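Local coordinates for P protein (Mumps virus, PDB 3BBZ) that probably attaches the viral polymerase to its nucleocapsid template through this small, C-terminal nucleocapsid-binding domain of the phosphoprotein, at residues Gly2-Ile7 and Asp35-Ile40; Glu25-Lys30 and Ile40-Ile45. The protein carries 1 engineered substitution. All blocks are in the same frame, centred on the assembly; numbering follows the deposited sequence.

In the fold
From the N terminus the chain runs through helix 3-14, turns back through helix 18-29 and ends with helix 34-47, a compact three-helix bundle. Interaction 1 joins the start of the first helix to the early turns of the third, closing a loop of 27 intervening residues that contains the whole second helix. Interaction 2 joins the end of the second helix to the middle of the third across only nine residues. The segments alternate along the chain, so the two contacts cross rather than nest, and both use Ile40. Their centres lie about 7 Å apart, and Ile7 CG2 packs on Ile44 CD1 at 3.5 Å, joining them into one interior.

Interaction 1: residues Gly2-Ile7 and Asp35-Ile40; sequences GQKVMI and DALNDI. With FMT (formic acid), chain D.
Gln3 and Leu37 mark the closest backbone approach, CA to CA 8.0 Å, between two nearly parallel helix segments whose axes run 11.5 Å apart at 11°. This is the first-to-third helix interface of a three-helix bundle, in which the first and third helices point the same way and the second runs back against the third. No hydrogen bond crosses it; the contact is apolar and rests on a few side chains. Leu37 buries the most surface of any residue in the contact. Its CG stands anti to the carbonyl carbon (chi1 -62°), and the branch beyond reaches toward the first helix, where CD1 meets Gln3 CB at 4.0 Å. One turn on, Ile7 CD1 comes against Leu37 CB at 4.0 Å, the two side chains crossing obliquely. Ile7 also turns its other branch to Ile40: the CG2 methyls meet at 4.2 Å, with the side chains at about a right angle. Leu28 of helix 18-29 touches both Ile7 and Leu37, bringing the second helix against this interface. At the margin the bent Lys4 chain brings CD to 4.4 Å from Leu37 CD2, and its NZ donates hydrogen bonds to Ala31 O and Leu28 O. At the N-terminal end of helix 3-14 a formic acid, probably from the crystallisation liquor, accepts a nearly straight bond (167°) from Lys4 N to its O1 at 3.2 Å.

Interaction 2: residues Glu25-Lys30 and Ile40-Ile45; sequences EQRLAK and IKRDII
Arg27 reaches from the end of helix 18-29 across to Ile40 and Asp43 of helix 34-47, between antiparallel segments whose axes lie 11.3 Å apart at 162°. The buried, closely packed part centres on Ile40. Ile40 CD1 packs on Leu28 CA at 3.9 Å, while Ile40 CG1 lies over one face of the Arg27 guanidinium, 3.6 Å from NE and offset toward its rim. CG of Arg27 stands anti to the backbone N (chi1 -158°) and the chain is extended from CG to NE; the Arg27 and Ile40 side chains slide past each other in opposite directions. The more exposed side is polar. Here Arg27 grips Asp43 end-on, NH1 and NH2 both bonding to OD2; NH1, 2.8 Å from OD2, meets the anti lone pair of that oxygen. Arg42 takes the same carboxylate side-on, its NE bonding to OD1 from above the carboxylate plane and its NH2 to OD2. Three N-H groups thus converge on OD2, and the shared carboxylate probably offsets the repulsion between Arg27 NH2 and Arg42 NH2, 4.0 Å apart. Around this contact the bundle has no strands: Leu28 touches Thr8 of helix 3-14, Ile44 packs on Ile7 and Ile11 of that helix, and Phe24 of helix 18-29 meets both Asp43 and Ile44.

Interaction 1: residues Gly2-Ile7 and Asp35-Ile40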
ATOM      1  N   GLY A   2      -4.805  -5.853 -12.217  1.00 18.98           N
ATOM      2  CA  GLY A   2      -3.960  -4.590 -12.215  1.00 17.48           C
ATOM      3  C   GLY A   2      -3.718  -4.016 -10.813  1.00 16.48           C
ATOM      4  O   GLY A   2      -3.740  -2.792 -10.611  1.00 15.68           O
ATOM      5  N   GLN A   3      -3.433  -4.913  -9.867  1.00 15.03           N
ATOM      6  CA  GLN A   3      -3.342  -4.589  -8.454  1.00 13.70           C
ATOM      7  C   GLN A   3      -2.284  -3.569  -8.053  1.00 11.49           C
ATOM      8  O   GLN A   3      -2.517  -2.809  -7.161  1.00 12.19           O
ATOM      9  CB  GLN A   3      -3.168  -5.858  -7.621  1.00 14.03           C
ATOM     10  CG  GLN A   3      -4.488  -6.530  -7.271  1.00 17.51           C
ATOM     11  CD  GLN A   3      -5.399  -5.682  -6.347  1.00 21.74           C
ATOM     12  OE1 GLN A   3      -5.386  -5.870  -5.147  1.00 24.19           O
ATOM     13  NE2 GLN A   3      -6.216  -4.788  -6.925  1.00 22.44           N
ATOM     14  N   LYS A   4      -1.135  -3.537  -8.689  1.00  9.13           N
ATOM     15  CA  LYS A   4      -0.125  -2.570  -8.269  1.00  8.80           C
ATOM     16  C   LYS A   4      -0.498  -1.122  -8.510  1.00  6.69           C
ATOM     17  O   LYS A   4      -0.101  -0.270  -7.732  1.00  7.98           O
ATOM     18  CB  LYS A   4       1.245  -2.858  -8.886  1.00  7.64           C
ATOM     19  CG  LYS A   4       1.780  -4.173  -8.462  1.00 11.13           C
ATOM     20  CD  LYS A   4       2.849  -4.003  -7.433  1.00 13.29           C
ATOM     21  CE  LYS A   4       3.791  -5.115  -7.704  1.00 13.72           C
ATOM     22  NZ  LYS A   4       5.110  -4.813  -7.232  1.00 10.22           N
ATOM     23  N   VAL A   5      -1.188  -0.851  -9.602  1.00  5.09           N
ATOM     24  CA  VAL A   5      -1.700   0.500  -9.911  1.00  3.61           C
ATOM     25  C   VAL A   5      -2.764   0.851  -8.890  1.00  3.31           C
ATOM     26  O   VAL A   5      -2.695   1.910  -8.288  1.00  2.00           O
ATOM     27  CB  VAL A   5      -2.268   0.600 -11.337  1.00  3.15           C
ATOM     28  CG1 VAL A   5      -2.830   2.013 -11.654  1.00  2.41           C
ATOM     29  CG2 VAL A   5      -1.167   0.163 -12.348  1.00  2.00           C
ATOM     30  N   MET A   6      -3.715  -0.068  -8.683  1.00  4.42           N
ATOM     31  CA  MET A   6      -4.790   0.100  -7.704  1.00  4.43           C
ATOM     32  C   MET A   6      -4.256   0.377  -6.308  1.00  3.20           C
ATOM     33  O   MET A   6      -4.710   1.319  -5.656  1.00  2.98           O
ATOM     34  CB  MET A   6      -5.677  -1.164  -7.655  1.00  6.22           C
ATOM     35  CG  MET A   6      -6.600  -1.415  -8.841  1.00  8.41           C
ATOM     36  SD  MET A   6      -7.404   0.078  -9.476  1.00 19.19           S
ATOM     37  CE  MET A   6      -6.287   0.611 -10.797  1.00 15.52           C
ATOM     38  N   ILE A   7      -3.304  -0.441  -5.834  1.00  2.30           N
ATOM     39  CA  ILE A   7      -2.725  -0.255  -4.471  1.00  2.00           C
ATOM     40  C   ILE A   7      -1.860   0.998  -4.406  1.00  2.41           C
ATOM     41  O   ILE A   7      -1.864   1.659  -3.369  1.00  2.95           O
ATOM     42  CB  ILE A   7      -1.988  -1.518  -3.922  1.00  2.00           C
ATOM     43  CG1 ILE A   7      -2.920  -2.756  -3.962  1.00  2.00           C
ATOM     44  CG2 ILE A   7      -1.431  -1.303  -2.477  1.00  2.00           C
ATOM     45  CD1 ILE A   7      -2.139  -4.121  -3.939  1.00  2.50           C
ATOM     46  N   ASP A  35      -0.663 -13.096  -1.803  1.00  7.56           N
ATOM     47  CA  ASP A  35      -0.499 -13.096  -0.349  1.00  7.98           C
ATOM     48  C   ASP A  35       0.121 -11.801   0.175  1.00  7.99           C
ATOM     49  O   ASP A  35      -0.445 -11.181   1.067  1.00  9.16           O
ATOM     50  CB  ASP A  35       0.347 -14.308   0.141  1.00  9.36           C
ATOM     51  CG  ASP A  35      -0.490 -15.618   0.267  0.50  9.85           C
ATOM     52  OD1 ASP A  35      -1.663 -15.622  -0.149  0.50 10.34           O
ATOM     53  OD2 ASP A  35       0.037 -16.651   0.763  0.50 11.31           O
ATOM     54  N   ALA A  36       1.260 -11.393  -0.392  1.00  6.13           N
ATOM     55  CA  ALA A  36       1.956 -10.168  -0.001  1.00  5.25           C
ATOM     56  C   ALA A  36       1.141  -8.923  -0.267  1.00  5.25           C
ATOM     57  O   ALA A  36       1.150  -7.991   0.548  1.00  5.53           O
ATOM     58  CB  ALA A  36       3.272 -10.056  -0.730  1.00  5.08           C
ATOM     59  N   LEU A  37       0.459  -8.899  -1.411  1.00  4.67           N
ATOM     60  CA  LEU A  37      -0.355  -7.751  -1.780  1.00  5.33           C
ATOM     61  C   LEU A  37      -1.564  -7.586  -0.853  1.00  4.90           C
ATOM     62  O   LEU A  37      -1.848  -6.459  -0.438  1.00  5.44           O
ATOM     63  CB  LEU A  37      -0.722  -7.781  -3.252  1.00  5.69           C
ATOM     64  CG  LEU A  37       0.426  -7.709  -4.301  1.00  6.71           C
ATOM     65  CD1 LEU A  37      -0.164  -7.694  -5.714  1.00  8.63           C
ATOM     66  CD2 LEU A  37       1.335  -6.518  -4.142  1.00  6.19           C
ATOM     67  N   ASN A  38      -2.196  -8.696  -0.447  1.00  3.02           N
ATOM     68  CA  ASN A  38      -3.319  -8.659   0.496  1.00  3.08           C
ATOM     69  C   ASN A  38      -2.898  -8.087   1.855  1.00  2.84           C
ATOM     70  O   ASN A  38      -3.630  -7.298   2.468  1.00  3.63           O
ATOM     71  CB  ASN A  38      -3.913 -10.054   0.709  1.00  2.15           C
ATOM     72  CG  ASN A  38      -4.774 -10.519  -0.482  1.00  5.05           C
ATOM     73  OD1 ASN A  38      -5.102  -9.738  -1.357  1.00  8.58           O
ATOM     74  ND2 ASN A  38      -5.126 -11.790  -0.506  1.00  4.01           N
ATOM     75  N   ASP A  39      -1.705  -8.477   2.295  1.00  3.72           N
ATOM     76  CA  ASP A  39      -1.134  -8.005   3.558  1.00  4.48           C
ATOM     77  C   ASP A  39      -0.832  -6.495   3.513  1.00  4.33           C
ATOM     78  O   ASP A  39      -1.114  -5.772   4.466  1.00  4.87           O
ATOM     79  CB  ASP A  39       0.128  -8.770   3.875  1.00  5.96           C
ATOM     80  CG  ASP A  39      -0.125 -10.220   4.300  1.00  9.26           C
ATOM     81  OD1 ASP A  39      -1.296 -10.709   4.316  1.00 12.10           O
ATOM     82  OD2 ASP A  39       0.912 -10.861   4.592  1.00 14.60           O
ATOM     83  N   ILE A  40      -0.318  -6.011   2.390  1.00  3.65           N
ATOM     84  CA  ILE A  40      -0.136  -4.569   2.203  1.00  3.67           C
ATOM     85  C   ILE A  40      -1.472  -3.819   2.199  1.00  3.29           C
ATOM     86  O   ILE A  40      -1.640  -2.857   2.925  1.00  3.39           O
ATOM     87  CB  ILE A  40       0.678  -4.273   0.912  1.00  3.05           C
ATOM     88  CG1 ILE A  40       2.062  -4.875   1.050  1.00  4.11           C
ATOM     89  CG2 ILE A  40       0.844  -2.745   0.714  1.00  2.00           C
ATOM     90  CD1 ILE A  40       2.886  -4.935  -0.292  1.00  4.78           C
TER
HETATM   91  C   FMT D   1      -0.276  -4.006 -11.872  1.00 10.92           C
HETATM   92  O1  FMT D   1      -0.390  -5.107 -11.325  1.00 14.18           O
HETATM   93  O2  FMT D   1      -1.218  -3.304 -12.174  1.00  9.12           O

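Interaction 2: residues Glu25-Lys30 and Ile40-Ile45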
ATOM      1  N   GLU A  25       5.084   2.400  -0.414  1.00  4.57           N
ATOM      2  CA  GLU A  25       5.442   2.319  -1.835  1.00  4.67           C
ATOM      3  C   GLU A  25       6.717   1.484  -2.000  1.00  5.22           C
ATOM      4  O   GLU A  25       6.852   0.733  -2.968  1.00  4.72           O
ATOM      5  CB  GLU A  25       5.669   3.715  -2.402  1.00  5.32           C
ATOM      6  CG  GLU A  25       4.409   4.548  -2.670  1.00  6.12           C
ATOM      7  CD  GLU A  25       4.737   6.007  -3.062  1.00  8.81           C
ATOM      8  OE1 GLU A  25       5.953   6.389  -3.077  1.00  8.95           O
ATOM      9  OE2 GLU A  25       3.774   6.757  -3.399  1.00 14.55           O
ATOM     10  N   GLN A  26       7.659   1.606  -1.055  1.00  3.93           N
ATOM     11  CA  GLN A  26       8.805   0.694  -1.027  1.00  4.72           C
ATOM     12  C   GLN A  26       8.325  -0.730  -0.821  1.00  5.31           C
ATOM     13  O   GLN A  26       8.773  -1.603  -1.505  1.00  6.08           O
ATOM     14  CB  GLN A  26       9.808   1.083   0.059  1.00  2.78           C
ATOM     15  CG  GLN A  26      10.662   2.326  -0.280  1.00  7.32           C
ATOM     16  CD  GLN A  26      12.059   1.978  -0.814  1.00  9.04           C
ATOM     17  OE1 GLN A  26      12.306   0.838  -1.185  1.00  8.25           O
ATOM     18  NE2 GLN A  26      12.966   2.979  -0.866  1.00  6.42           N
ATOM     19  N   ARG A  27       7.422  -0.948   0.142  1.00  6.17           N
ATOM     20  CA  ARG A  27       6.790  -2.257   0.365  1.00  7.66           C
ATOM     21  C   ARG A  27       6.099  -2.817  -0.883  1.00  6.77           C
ATOM     22  O   ARG A  27       6.298  -3.969  -1.268  1.00  6.83           O
ATOM     23  CB  ARG A  27       5.811  -2.156   1.546  1.00  7.72           C
ATOM     24  CG  ARG A  27       5.478  -3.479   2.219  1.00 11.74           C
ATOM     25  CD  ARG A  27       4.847  -3.308   3.620  1.00 11.28           C
ATOM     26  NE  ARG A  27       4.138  -4.545   3.998  1.00 18.05           N
ATOM     27  CZ  ARG A  27       3.049  -4.598   4.780  1.00 20.64           C
ATOM     28  NH1 ARG A  27       2.521  -3.498   5.303  1.00 19.79           N
ATOM     29  NH2 ARG A  27       2.483  -5.774   5.055  1.00 22.57           N
ATOM     30  N   LEU A  28       5.299  -1.984  -1.545  1.00  6.77           N
ATOM     31  CA  LEU A  28       4.563  -2.420  -2.696  1.00  5.37           C
ATOM     32  C   LEU A  28       5.478  -2.757  -3.868  1.00  6.23           C
ATOM     33  O   LEU A  28       5.255  -3.764  -4.547  1.00  4.75           O
ATOM     34  CB  LEU A  28       3.541  -1.370  -3.106  1.00  5.81           C
ATOM     35  CG  LEU A  28       2.588  -1.669  -4.272  1.00  6.33           C
ATOM     36  CD1 LEU A  28       1.761  -2.921  -4.018  1.00  7.28           C
ATOM     37  CD2 LEU A  28       1.680  -0.448  -4.556  1.00  2.74           C
ATOM     38  N   ALA A  29       6.515  -1.949  -4.067  1.00  5.86           N
ATOM     39  CA  ALA A  29       7.443  -2.152  -5.181  1.00  6.92           C
ATOM     40  C   ALA A  29       8.193  -3.506  -5.079  1.00  7.77           C
ATOM     41  O   ALA A  29       8.611  -4.060  -6.096  1.00  8.11           O
ATOM     42  CB  ALA A  29       8.418  -1.001  -5.269  1.00  6.43           C
ATOM     43  N   LYS A  30       8.332  -4.025  -3.854  1.00  8.10           N
ATOM     44  CA  LYS A  30       9.142  -5.200  -3.556  1.00  9.52           C
ATOM     45  C   LYS A  30       8.325  -6.443  -3.335  1.00  9.80           C
ATOM     46  O   LYS A  30       8.898  -7.405  -2.845  1.00 11.26           O
ATOM     47  CB  LYS A  30       9.915  -4.978  -2.256  1.00  9.46           C
ATOM     48  CG  LYS A  30      11.412  -4.744  -2.345  1.00 14.67           C
ATOM     49  CD  LYS A  30      11.804  -3.571  -3.268  1.00 22.18           C
ATOM     50  CE  LYS A  30      12.110  -2.301  -2.515  1.00 24.99           C
ATOM     51  NZ  LYS A  30      11.033  -1.282  -2.712  1.00 26.36           N
ATOM     52  N   ILE A  40      -0.318  -6.011   2.390  1.00  3.65           N
ATOM     53  CA  ILE A  40      -0.136  -4.569   2.203  1.00  3.67           C
ATOM     54  C   ILE A  40      -1.472  -3.819   2.199  1.00  3.29           C
ATOM     55  O   ILE A  40      -1.640  -2.857   2.925  1.00  3.39           O
ATOM     56  CB  ILE A  40       0.678  -4.273   0.912  1.00  3.05           C
ATOM     57  CG1 ILE A  40       2.062  -4.875   1.050  1.00  4.11           C
ATOM     58  CG2 ILE A  40       0.844  -2.745   0.714  1.00  2.00           C
ATOM     59  CD1 ILE A  40       2.886  -4.935  -0.292  1.00  4.78           C
ATOM     60  N   LYS A  41      -2.435  -4.306   1.417  1.00  3.35           N
ATOM     61  CA  LYS A  41      -3.817  -3.806   1.438  1.00  2.80           C
ATOM     62  C   LYS A  41      -4.449  -3.814   2.820  1.00  3.69           C
ATOM     63  O   LYS A  41      -5.048  -2.801   3.245  1.00  3.02           O
ATOM     64  CB  LYS A  41      -4.679  -4.583   0.432  1.00  3.62           C
ATOM     65  CG  LYS A  41      -4.319  -4.186  -1.024  1.00  2.44           C
ATOM     66  CD  LYS A  41      -5.315  -4.724  -2.036  1.00  7.56           C
ATOM     67  CE  LYS A  41      -5.270  -6.219  -2.063  1.00  8.10           C
ATOM     68  NZ  LYS A  41      -6.146  -6.658  -3.209  1.00 11.03           N
ATOM     69  N   ARG A  42      -4.266  -4.923   3.541  1.00  3.64           N
ATOM     70  CA  ARG A  42      -4.749  -5.010   4.923  1.00  4.40           C
ATOM     71  C   ARG A  42      -4.167  -3.845   5.759  1.00  4.37           C
ATOM     72  O   ARG A  42      -4.910  -3.153   6.463  1.00  3.59           O
ATOM     73  CB  ARG A  42      -4.334  -6.352   5.526  1.00  3.81           C
ATOM     74  CG  ARG A  42      -4.608  -6.516   6.988  1.00  4.76           C
ATOM     75  CD  ARG A  42      -3.682  -7.642   7.545  1.00  8.43           C
ATOM     76  NE  ARG A  42      -2.273  -7.245   7.524  1.00  6.10           N
ATOM     77  CZ  ARG A  42      -1.245  -8.099   7.575  1.00  5.39           C
ATOM     78  NH1 ARG A  42      -1.437  -9.401   7.618  1.00  2.00           N
ATOM     79  NH2 ARG A  42      -0.007  -7.624   7.568  1.00  3.48           N
ATOM     80  N   ASP A  43      -2.851  -3.621   5.681  1.00  4.62           N
ATOM     81  CA  ASP A  43      -2.254  -2.539   6.498  1.00  4.72           C
ATOM     82  C   ASP A  43      -2.610  -1.122   6.047  1.00  3.83           C
ATOM     83  O   ASP A  43      -2.676  -0.257   6.896  1.00  5.14           O
ATOM     84  CB  ASP A  43      -0.753  -2.721   6.664  1.00  5.54           C
ATOM     85  CG  ASP A  43      -0.423  -3.997   7.424  1.00  8.14           C
ATOM     86  OD1 ASP A  43      -1.281  -4.450   8.259  1.00  6.08           O
ATOM     87  OD2 ASP A  43       0.658  -4.560   7.157  1.00 12.28           O
ATOM     88  N   ILE A  44      -2.803  -0.881   4.748  1.00  3.30           N
ATOM     89  CA  ILE A  44      -3.349   0.392   4.227  1.00  3.88           C
ATOM     90  C   ILE A  44      -4.745   0.689   4.791  1.00  4.61           C
ATOM     91  O   ILE A  44      -5.016   1.791   5.319  1.00  5.11           O
ATOM     92  CB  ILE A  44      -3.372   0.468   2.688  1.00  3.31           C
ATOM     93  CG1 ILE A  44      -1.964   0.533   2.147  1.00  5.47           C
ATOM     94  CG2 ILE A  44      -4.041   1.796   2.225  1.00  3.15           C
ATOM     95  CD1 ILE A  44      -1.860   0.192   0.667  1.00  4.03           C
ATOM     96  N   ILE A  45      -5.613  -0.323   4.777  1.00  6.15           N
ATOM     97  CA  ILE A  45      -6.999  -0.159   5.275  1.00  6.31           C
ATOM     98  C   ILE A  45      -7.010   0.184   6.763  1.00  7.05           C
ATOM     99  O   ILE A  45      -7.750   1.060   7.189  1.00  7.07           O
ATOM    100  CB  ILE A  45      -7.851  -1.444   5.013  1.00  6.42           C
ATOM    101  CG1 ILE A  45      -8.022  -1.670   3.521  1.00  5.13           C
ATOM    102  CG2 ILE A  45      -9.227  -1.334   5.667  1.00  6.28           C
ATOM    103  CD1 ILE A  45      -8.350  -3.150   3.116  1.00  6.21           C
TER